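Local coordinates for protein epoxyqueuosine reductase (Streptococcus thermophilus, PDB 5D6S) that binds cobalamin and two iron/sulfur clusters and belongs to the QueG family, at residues A[43-49]-A[94-100]; A[128-133]-A[155-159]; A[161-167]-A[192-196]. All coordinates share one frame; numbering follows the deposited sequence.

Contact 1: residues A[43-49]-A[94-100]; sequences ISKIGFT and IISIAVA
Lys45 and Ala98 face each other as a hydrogen-bonded pair of an antiparallel beta-sheet, in which strand 45-50 lies at the border beside strand 93-100. The two short segments run 160° apart with their axes 4.7 Å from each other. At the Thr49-Ile94 end, Thr49 O receives Ile94 N at 2.7 Å, almost straight, and Ile94 O receives Thr49 N; Thr49 O is also hydrogen-bonded to Thr93 OG1. In the middle the pairing is loose: Ser96 N donates to Gly47 O, and the return bond from Gly47 N to Ser96 O is weak. Ala98 N reaches Lys45 O at 3.1 Å. Ala98 O is shared, taking weak bonds from both Ser44 N and Lys45 N. Along its other edge, strand 93-100 bonds through the backbones of Ile95, Ile97 and Val99 to Leu195, Gly193 and Tyr191 of strand 190-197.

The polar ends of Thr49 and Lys45 are bonded outside the pair of strands. Thr49 OG1 pairs with Arg169 NE, and Lys45 NZ finds Ile172 O.

The face carrying Ile46, Phe48, Ile95 and Ile97 is apolar. Ile46 sets CG1 opposite its own N (chi1 -173°), so that CD1 lies beside Ile95 CG2 at 3.6 Å. The Phe48 ring runs alongside Ile95 and meets CG1 obliquely through CD2. Helix 30-40 packs on Ile46 and Phe48, whereas Ile97 touches helix 128-144. On the other face, Thr49 CG2 lies 4.0 Å from Ile94 CB.

Ser44 lends a side-chain acceptor: its OG receives a weak but nearly straight bond of 3.3 Å from Ala100 N.

Contact 2: residues A[128-133]-A[155-159]; sequences YHYVLQ and MVDTG
His129 turns CG away from its carbonyl carbon (chi1 -62°) and Asp157 turns CG away from its backbone N (chi1 -178°), and these two rotations bring imidazole and carboxylate together. His129 NE2 donates to Asp157 OD2 at 2.7 Å with an N-H...O angle of 162°. The oxygen lies close to the imidazole plane, but the nitrogen meets it on the anti side and somewhat out of the carboxylate plane, the two planes being steeply turned. At the other end of the ring ND1 is bonded to Asp127 OD1, so both nitrogens have partners and the rotation of the imidazole is fixed.

Tyr128 places a face of its phenol ring over His129: His129 ND1 lies 3.7 Å above the plane of the Tyr128 ring, over its centre. The Tyr128 OH comes within 3.3 Å of Asp157 OD2 without the angle for a hydrogen bond.

Val156 packs against the same helix, each methyl with its own neighbours. CG2 sits at the edge of the Tyr128 ring, 4.0 Å from CD1, and touches Leu132 CB at 3.9 Å; CG1 packs on Gln133 CG at 3.6 Å. Tyr128 and Asp157 belong to the cobalamin pocket, and Asp157 O is bonded to N62 of the cobalamin.

The contact thus joins the start of helix 128-144 to the loop that leaves strand 152-155 for helix 163-169, while Leu132 also rests on strands 93-100 and 190-197.

Contact 3: residues A[161-167]-A[192-196]; sequences LVDTAVA and LGELI
Val166 and Glu194 meet where the packing is close: Val166 CG1, set opposite its own backbone N (chi1 165°), lies 3.5 Å from Glu194 CG. Nearby, Leu192 extends CD1 over the first turn of helix 163-169, 3.5 Å from Asp163 O and 3.8 Å from Ala167 CB. Glu194 is bent at chi2 (95°), and its side chain crosses that of Asp163 at about a right angle, with the carboxylate planes clearly tilted against each other. The two groups approach as acceptors, Asp163 OD1 to Glu194 OE2 modelled at 2.8 Å, a short spacing that should be read with caution at this resolution. Asp163 OD2 is satisfied by the backbone N of Asp157.

In contrast to these packed side chains, a single modelled water lies between the helix start and Glu194, 2.8 Å from Asp163 O; its spacing to Glu194 OE1 is too short to be relied on. At the Ile196 end of the strand segment, Leu161 and Ile196 make a smaller apolar contact, tip to tip through their CD1 atoms at 3.7 Å.

The loop and helix start, with the strand, also line the cobalamin pocket: Leu161 O, Asp163 N and Leu192 O are all hydrogen-bonded to the ligand.

The segments 163-167 and 192-196 cross at 72°, with axes 8.2 Å apart. Helix 163-169 lies on the sheet, with Val166 also reaching Ile94 and Ser96 of strand 93-100, while Leu161 and Glu194 touch Met155 of strand 152-155 and Ala165 packs on helix 55-67.

Contacts 1 and 3 share one antiparallel sheet, their centres about 9 Å apart; strand 93-100 pairs with strand 190-197 through Ile97 N and Gly193 O (2.9 Å) and Ile95 O and Leu195 N (2.8 Å), both probable hydrogen bonds. Contact 2 is about 10 Å from contact 3, centre to centre, and meets it through Met155 N and Glu194 O, 2.9 Å apart, a probable hydrogen bond. The centres of contacts 1 and 2 are about 13 Å apart, and Ile97 CD1 packs on Leu132 CG at 4.1 Å. Contacts 2 and 3 reach the cobalamin, with the side chains of Asp157 and Thr164 each about 3 Å away, whereas in contact 1 the side chain of Ala98 stays about 7 Å off.

Contact 1: residues A[43-49]-A[94-100]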
loop_
_atom_site.group_PDB
_atom_site.type_symbol
_atom_site.label_atom_id
_atom_site.label_comp_id
_atom_site.label_asym_id
_atom_site.label_seq_id
_atom_site.Cartn_x
_atom_site.Cartn_y
_atom_site.Cartn_z
ATOM N N ILE A 43 -18.149 -9.664 -5.838
ATOM C CA ILE A 43 -16.805 -10.123 -6.145
ATOM C C ILE A 43 -16.582 -10.028 -7.638
ATOM O O ILE A 43 -17.314 -10.633 -8.409
ATOM C CB ILE A 43 -16.574 -11.565 -5.675
ATOM C CG1 ILE A 43 -16.700 -11.634 -4.160
ATOM C CG2 ILE A 43 -15.198 -12.069 -6.106
ATOM C CD1 ILE A 43 -16.700 -13.045 -3.621
ATOM N N SER A 44 -15.552 -9.295 -8.042
ATOM C CA SER A 44 -15.317 -8.990 -9.448
ATOM C C SER A 44 -14.706 -10.142 -10.249
ATOM O O SER A 44 -14.690 -10.114 -11.489
ATOM C CB SER A 44 -14.415 -7.750 -9.578
ATOM O OG SER A 44 -15.070 -6.605 -9.071
ATOM N N LYS A 45 -14.155 -11.118 -9.555
ATOM C CA LYS A 45 -13.535 -12.276 -10.212
ATOM C C LYS A 45 -13.314 -13.342 -9.174
ATOM O O LYS A 45 -13.137 -13.031 -8.001
ATOM C CB LYS A 45 -12.193 -11.931 -10.851
ATOM C CG LYS A 45 -12.142 -12.072 -12.349
ATOM C CD LYS A 45 -10.824 -11.526 -12.887
ATOM C CE LYS A 45 -10.574 -11.941 -14.324
ATOM N NZ LYS A 45 -9.921 -13.267 -14.370
ATOM N N ILE A 46 -13.308 -14.591 -9.618
ATOM C CA ILE A 46 -13.127 -15.721 -8.718
ATOM C C ILE A 46 -12.418 -16.830 -9.447
ATOM O O ILE A 46 -12.488 -16.949 -10.670
ATOM C CB ILE A 46 -14.462 -16.182 -8.125
ATOM C CG1 ILE A 46 -14.246 -17.242 -7.056
ATOM C CG2 ILE A 46 -15.408 -16.662 -9.221
ATOM C CD1 ILE A 46 -15.403 -17.323 -6.083
ATOM N N GLY A 47 -11.691 -17.617 -8.687
ATOM C CA GLY A 47 -10.782 -18.603 -9.243
ATOM C C GLY A 47 -10.708 -19.765 -8.272
ATOM O O GLY A 47 -11.134 -19.639 -7.128
ATOM N N PHE A 48 -10.195 -20.902 -8.750
ATOM C CA PHE A 48 -10.107 -22.111 -7.947
ATOM C C PHE A 48 -8.769 -22.753 -8.197
ATOM O O PHE A 48 -8.227 -22.700 -9.296
ATOM C CB PHE A 48 -11.229 -23.083 -8.293
ATOM C CG PHE A 48 -12.602 -22.512 -8.104
ATOM C CD1 PHE A 48 -13.185 -21.746 -9.109
ATOM C CD2 PHE A 48 -13.300 -22.708 -6.916
ATOM C CE1 PHE A 48 -14.445 -21.188 -8.942
ATOM C CE2 PHE A 48 -14.568 -22.156 -6.746
ATOM C CZ PHE A 48 -15.147 -21.397 -7.767
ATOM N N THR A 49 -8.214 -23.344 -7.157
ATOM C CA THR A 49 -6.941 -24.024 -7.291
ATOM C C THR A 49 -6.817 -25.025 -6.162
ATOM O O THR A 49 -7.597 -25.019 -5.213
ATOM C CB THR A 49 -5.752 -23.054 -7.290
ATOM O OG1 THR A 49 -4.536 -23.789 -7.097
ATOM C CG2 THR A 49 -5.894 -22.047 -6.183
ATOM N N ILE A 94 -8.423 -24.153 -2.792
ATOM C CA ILE A 94 -8.334 -22.740 -2.369
ATOM C C ILE A 94 -9.082 -21.886 -3.373
ATOM O O ILE A 94 -8.852 -21.989 -4.569
ATOM C CB ILE A 94 -6.875 -22.213 -2.313
ATOM C CG1 ILE A 94 -6.054 -22.970 -1.260
ATOM C CG2 ILE A 94 -6.862 -20.733 -1.976
ATOM C CD1 ILE A 94 -4.561 -22.726 -1.336
ATOM N N ILE A 95 -9.939 -21.010 -2.868
ATOM C CA ILE A 95 -10.725 -20.116 -3.710
ATOM C C ILE A 95 -10.164 -18.712 -3.593
ATOM O O ILE A 95 -10.231 -18.102 -2.526
ATOM C CB ILE A 95 -12.194 -20.071 -3.267
ATOM C CG1 ILE A 95 -12.729 -21.497 -3.095
ATOM C CG2 ILE A 95 -13.013 -19.265 -4.259
ATOM C CD1 ILE A 95 -14.115 -21.582 -2.475
ATOM N N SER A 96 -9.615 -18.208 -4.692
ATOM C CA SER A 96 -9.064 -16.868 -4.731
ATOM C C SER A 96 -10.135 -15.901 -5.170
ATOM O O SER A 96 -10.725 -16.104 -6.225
ATOM C CB SER A 96 -7.898 -16.784 -5.711
ATOM O OG SER A 96 -7.491 -15.435 -5.879
ATOM N N ILE A 97 -10.350 -14.827 -4.402
ATOM C CA ILE A 97 -11.241 -13.741 -4.842
ATOM C C ILE A 97 -10.483 -12.470 -5.234
ATOM O O ILE A 97 -9.337 -12.273 -4.851
ATOM C CB ILE A 97 -12.330 -13.398 -3.813
ATOM C CG1 ILE A 97 -11.734 -12.848 -2.535
ATOM C CG2 ILE A 97 -13.147 -14.634 -3.508
ATOM C CD1 ILE A 97 -12.781 -12.149 -1.695
ATOM N N ALA A 98 -11.135 -11.653 -6.054
ATOM C CA ALA A 98 -10.606 -10.375 -6.481
ATOM C C ALA A 98 -11.745 -9.368 -6.520
ATOM O O ALA A 98 -12.809 -9.664 -7.056
ATOM C CB ALA A 98 -9.965 -10.489 -7.846
ATOM N N VAL A 99 -11.537 -8.207 -5.902
ATOM C CA VAL A 99 -12.522 -7.132 -5.937
ATOM C C VAL A 99 -11.814 -5.963 -6.571
ATOM O O VAL A 99 -10.741 -5.561 -6.112
ATOM C CB VAL A 99 -13.028 -6.747 -4.539
ATOM C CG1 VAL A 99 -14.001 -5.579 -4.614
ATOM C CG2 VAL A 99 -13.711 -7.932 -3.879
ATOM N N ALA A 100 -12.407 -5.412 -7.622
ATOM C CA ALA A 100 -11.777 -4.311 -8.325
ATOM C C ALA A 100 -12.042 -2.992 -7.608
ATOM O O ALA A 100 -13.052 -2.853 -6.924
ATOM C CB ALA A 100 -12.275 -4.252 -9.756
#

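Contact 2: residues A[128-133]-A[155-159]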
loop_
_atom_site.group_PDB
_atom_site.type_symbol
_atom_site.label_atom_id
_atom_site.label_comp_id
_atom_site.label_asym_id
_atom_site.label_seq_id
_atom_site.Cartn_x
_atom_site.Cartn_y
_atom_site.Cartn_z
ATOM N N TYR A 128 -9.987 -2.121 2.580
ATOM C CA TYR A 128 -10.233 -3.372 1.851
ATOM C C TYR A 128 -10.277 -4.592 2.776
ATOM O O TYR A 128 -11.099 -5.474 2.597
ATOM C CB TYR A 128 -9.233 -3.565 0.684
ATOM C CG TYR A 128 -7.798 -3.938 1.007
ATOM C CD1 TYR A 128 -7.437 -5.260 1.236
ATOM C CD2 TYR A 128 -6.794 -2.981 1.046
ATOM C CE1 TYR A 128 -6.119 -5.619 1.491
ATOM C CE2 TYR A 128 -5.483 -3.331 1.327
ATOM C CZ TYR A 128 -5.154 -4.664 1.544
ATOM O OH TYR A 128 -3.855 -5.032 1.832
ATOM N N HIS A 129 -9.396 -4.640 3.762
ATOM C CA HIS A 129 -9.396 -5.755 4.717
ATOM C C HIS A 129 -10.785 -6.002 5.243
ATOM O O HIS A 129 -11.195 -7.135 5.356
ATOM C CB HIS A 129 -8.460 -5.509 5.924
ATOM C CG HIS A 129 -7.013 -5.352 5.555
ATOM N ND1 HIS A 129 -6.488 -4.166 5.082
ATOM C CD2 HIS A 129 -5.981 -6.225 5.599
ATOM C CE1 HIS A 129 -5.196 -4.316 4.848
ATOM N NE2 HIS A 129 -4.864 -5.555 5.157
ATOM N N TYR A 130 -11.492 -4.955 5.639
ATOM C CA TYR A 130 -12.831 -5.161 6.155
ATOM C C TYR A 130 -13.792 -5.576 5.026
ATOM O O TYR A 130 -14.613 -6.476 5.203
ATOM C CB TYR A 130 -13.397 -3.932 6.876
ATOM C CG TYR A 130 -14.884 -4.100 6.986
ATOM C CD1 TYR A 130 -15.433 -5.059 7.851
ATOM C CD2 TYR A 130 -15.752 -3.399 6.143
ATOM C CE1 TYR A 130 -16.803 -5.265 7.907
ATOM C CE2 TYR A 130 -17.129 -3.593 6.189
ATOM C CZ TYR A 130 -17.651 -4.528 7.066
ATOM O OH TYR A 130 -19.013 -4.734 7.113
ATOM N N VAL A 131 -13.704 -4.904 3.879
ATOM C CA VAL A 131 -14.614 -5.167 2.769
ATOM C C VAL A 131 -14.538 -6.644 2.340
ATOM O O VAL A 131 -15.562 -7.315 2.212
ATOM C CB VAL A 131 -14.350 -4.238 1.557
ATOM C CG1 VAL A 131 -15.287 -4.571 0.407
ATOM C CG2 VAL A 131 -14.543 -2.776 1.932
ATOM N N LEU A 132 -13.325 -7.136 2.122
ATOM C CA LEU A 132 -13.131 -8.502 1.649
ATOM C C LEU A 132 -13.461 -9.561 2.703
ATOM O O LEU A 132 -14.007 -10.593 2.361
ATOM C CB LEU A 132 -11.708 -8.706 1.095
ATOM C CG LEU A 132 -11.668 -8.451 -0.407
ATOM C CD1 LEU A 132 -12.029 -7.006 -0.717
ATOM C CD2 LEU A 132 -10.323 -8.835 -1.018
ATOM N N GLN A 133 -13.114 -9.326 3.968
ATOM C CA GLN A 133 -13.455 -10.276 5.020
ATOM C C GLN A 133 -14.957 -10.406 5.102
ATOM O O GLN A 133 -15.455 -11.501 5.318
ATOM C CB GLN A 133 -12.867 -9.900 6.382
ATOM C CG GLN A 133 -11.521 -10.591 6.649
ATOM C CD GLN A 133 -10.619 -9.806 7.602
ATOM O OE1 GLN A 133 -9.484 -9.438 7.273
ATOM N NE2 GLN A 133 -11.139 -9.528 8.793
ATOM N N MET A 155 -8.447 -15.568 4.367
ATOM C CA MET A 155 -7.275 -14.699 4.431
ATOM C C MET A 155 -7.435 -13.469 3.536
ATOM O O MET A 155 -7.959 -13.568 2.437
ATOM C CB MET A 155 -6.025 -15.471 4.002
ATOM C CG MET A 155 -5.629 -16.538 4.984
ATOM S SD MET A 155 -4.175 -17.389 4.383
ATOM C CE MET A 155 -3.753 -18.364 5.828
ATOM N N VAL A 156 -6.962 -12.323 3.997
ATOM C CA VAL A 156 -6.824 -11.163 3.113
ATOM C C VAL A 156 -5.695 -10.252 3.619
ATOM O O VAL A 156 -5.825 -9.621 4.655
ATOM C CB VAL A 156 -8.182 -10.445 2.908
ATOM C CG1 VAL A 156 -8.952 -10.378 4.205
ATOM C CG2 VAL A 156 -8.005 -9.072 2.298
ATOM N N ASP A 157 -4.572 -10.281 2.900
ATOM C CA ASP A 157 -3.356 -9.520 3.192
ATOM C C ASP A 157 -2.616 -10.020 4.434
ATOM O O ASP A 157 -1.413 -10.263 4.389
ATOM C CB ASP A 157 -3.659 -8.018 3.260
ATOM C CG ASP A 157 -2.413 -7.166 3.505
ATOM O OD1 ASP A 157 -1.472 -7.180 2.689
ATOM O OD2 ASP A 157 -2.420 -6.389 4.474
ATOM N N THR A 158 -3.334 -10.176 5.538
ATOM C CA THR A 158 -2.716 -10.393 6.847
ATOM C C THR A 158 -2.522 -11.844 7.158
ATOM O O THR A 158 -1.990 -12.200 8.198
ATOM C CB THR A 158 -3.631 -9.844 7.950
ATOM O OG1 THR A 158 -4.918 -10.460 7.862
ATOM C CG2 THR A 158 -3.817 -8.346 7.825
ATOM N N GLY A 159 -2.978 -12.709 6.258
ATOM C CA GLY A 159 -2.758 -14.147 6.382
ATOM C C GLY A 159 -1.350 -14.575 5.945
ATOM O O GLY A 159 -0.567 -13.774 5.421
#

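Contact 3: residues A[161-167]-A[192-196]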
loop_
_atom_site.group_PDB
_atom_site.type_symbol
_atom_site.label_atom_id
_atom_site.label_comp_id
_atom_site.label_asym_id
_atom_site.label_seq_id
_atom_site.Cartn_x
_atom_site.Cartn_y
_atom_site.Cartn_z
ATOM N N LEU A 161 -0.457 -16.988 3.594
ATOM C CA LEU A 161 -0.219 -17.263 2.180
ATOM C C LEU A 161 0.265 -16.042 1.396
ATOM O O LEU A 161 0.011 -14.888 1.768
ATOM C CB LEU A 161 -1.475 -17.847 1.506
ATOM C CG LEU A 161 -1.912 -19.199 2.086
ATOM C CD1 LEU A 161 -3.114 -19.701 1.311
ATOM C CD2 LEU A 161 -0.789 -20.222 2.067
ATOM N N VAL A 162 0.927 -16.341 0.281
ATOM C CA VAL A 162 1.295 -15.350 -0.716
ATOM C C VAL A 162 0.053 -15.097 -1.574
ATOM O O VAL A 162 -0.217 -15.831 -2.498
ATOM C CB VAL A 162 2.472 -15.837 -1.581
ATOM C CG1 VAL A 162 2.903 -14.741 -2.533
ATOM C CG2 VAL A 162 3.630 -16.274 -0.697
ATOM N N ASP A 163 -0.711 -14.061 -1.237
ATOM C CA ASP A 163 -2.006 -13.777 -1.871
ATOM C C ASP A 163 -1.899 -13.670 -3.392
ATOM O O ASP A 163 -2.863 -13.851 -4.129
ATOM C CB ASP A 163 -2.560 -12.446 -1.355
ATOM C CG ASP A 163 -2.992 -12.505 0.091
ATOM O OD1 ASP A 163 -2.828 -13.579 0.729
ATOM O OD2 ASP A 163 -3.497 -11.463 0.588
ATOM N N THR A 164 -0.707 -13.328 -3.836
ATOM C CA THR A 164 -0.493 -12.944 -5.190
ATOM C C THR A 164 -0.345 -14.211 -6.052
ATOM O O THR A 164 -0.848 -14.271 -7.168
ATOM C CB THR A 164 0.721 -11.996 -5.218
ATOM O OG1 THR A 164 0.498 -10.951 -6.169
ATOM C CG2 THR A 164 2.021 -12.717 -5.497
ATOM N N ALA A 165 0.337 -15.207 -5.493
ATOM C CA ALA A 165 0.651 -16.465 -6.172
ATOM C C ALA A 165 -0.532 -17.420 -6.145
ATOM O O ALA A 165 -0.702 -18.272 -7.026
ATOM C CB ALA A 165 1.866 -17.130 -5.526
ATOM N N VAL A 166 -1.348 -17.270 -5.125
ATOM C CA VAL A 166 -2.602 -17.992 -5.059
ATOM C C VAL A 166 -3.518 -17.576 -6.203
ATOM O O VAL A 166 -4.039 -18.421 -6.917
ATOM C CB VAL A 166 -3.311 -17.751 -3.713
ATOM C CG1 VAL A 166 -4.760 -18.190 -3.776
ATOM C CG2 VAL A 166 -2.569 -18.485 -2.605
ATOM N N ALA A 167 -3.707 -16.271 -6.368
ATOM C CA ALA A 167 -4.564 -15.740 -7.424
ATOM C C ALA A 167 -4.070 -16.093 -8.837
ATOM O O ALA A 167 -4.875 -16.149 -9.774
ATOM C CB ALA A 167 -4.695 -14.241 -7.278
ATOM N N LEU A 192 -7.104 -8.544 -3.340
ATOM C CA LEU A 192 -7.116 -10.008 -3.360
ATOM C C LEU A 192 -7.454 -10.630 -2.006
ATOM O O LEU A 192 -7.169 -10.068 -0.960
ATOM C CB LEU A 192 -5.764 -10.572 -3.822
ATOM C CG LEU A 192 -5.305 -10.176 -5.229
ATOM C CD1 LEU A 192 -4.032 -10.926 -5.625
ATOM C CD2 LEU A 192 -6.411 -10.404 -6.246
ATOM N N GLY A 193 -8.070 -11.802 -2.069
ATOM C CA GLY A 193 -8.360 -12.625 -0.904
ATOM C C GLY A 193 -8.338 -14.115 -1.239
ATOM O O GLY A 193 -8.267 -14.498 -2.405
ATOM N N GLU A 194 -8.406 -14.943 -0.205
ATOM C CA GLU A 194 -8.437 -16.403 -0.340
ATOM C C GLU A 194 -9.359 -17.020 0.686
ATOM O O GLU A 194 -9.405 -16.589 1.832
ATOM C CB GLU A 194 -7.083 -17.043 -0.069
ATOM C CG GLU A 194 -5.963 -16.564 -0.944
ATOM C CD GLU A 194 -5.179 -15.467 -0.299
ATOM O OE1 GLU A 194 -5.152 -14.371 -0.895
ATOM O OE2 GLU A 194 -4.620 -15.700 0.803
ATOM N N LEU A 195 -10.063 -18.062 0.261
ATOM C CA LEU A 195 -10.797 -18.925 1.167
ATOM C C LEU A 195 -10.235 -20.331 1.001
ATOM O O LEU A 195 -10.521 -21.018 0.013
ATOM C CB LEU A 195 -12.288 -18.886 0.841
ATOM C CG LEU A 195 -13.207 -19.572 1.837
ATOM C CD1 LEU A 195 -13.123 -18.934 3.210
ATOM C CD2 LEU A 195 -14.636 -19.505 1.319
ATOM N N ILE A 196 -9.386 -20.732 1.943
ATOM C CA ILE A 196 -8.888 -22.104 1.983
ATOM C C ILE A 196 -10.043 -22.974 2.452
ATOM O O ILE A 196 -10.800 -22.580 3.338
ATOM C CB ILE A 196 -7.711 -22.284 2.953
ATOM C CG1 ILE A 196 -6.555 -21.356 2.594
ATOM C CG2 ILE A 196 -7.198 -23.717 2.906
ATOM C CD1 ILE A 196 -5.492 -21.276 3.676
HETATM O O HOH W 1 -5.464 -14.502 -3.280
#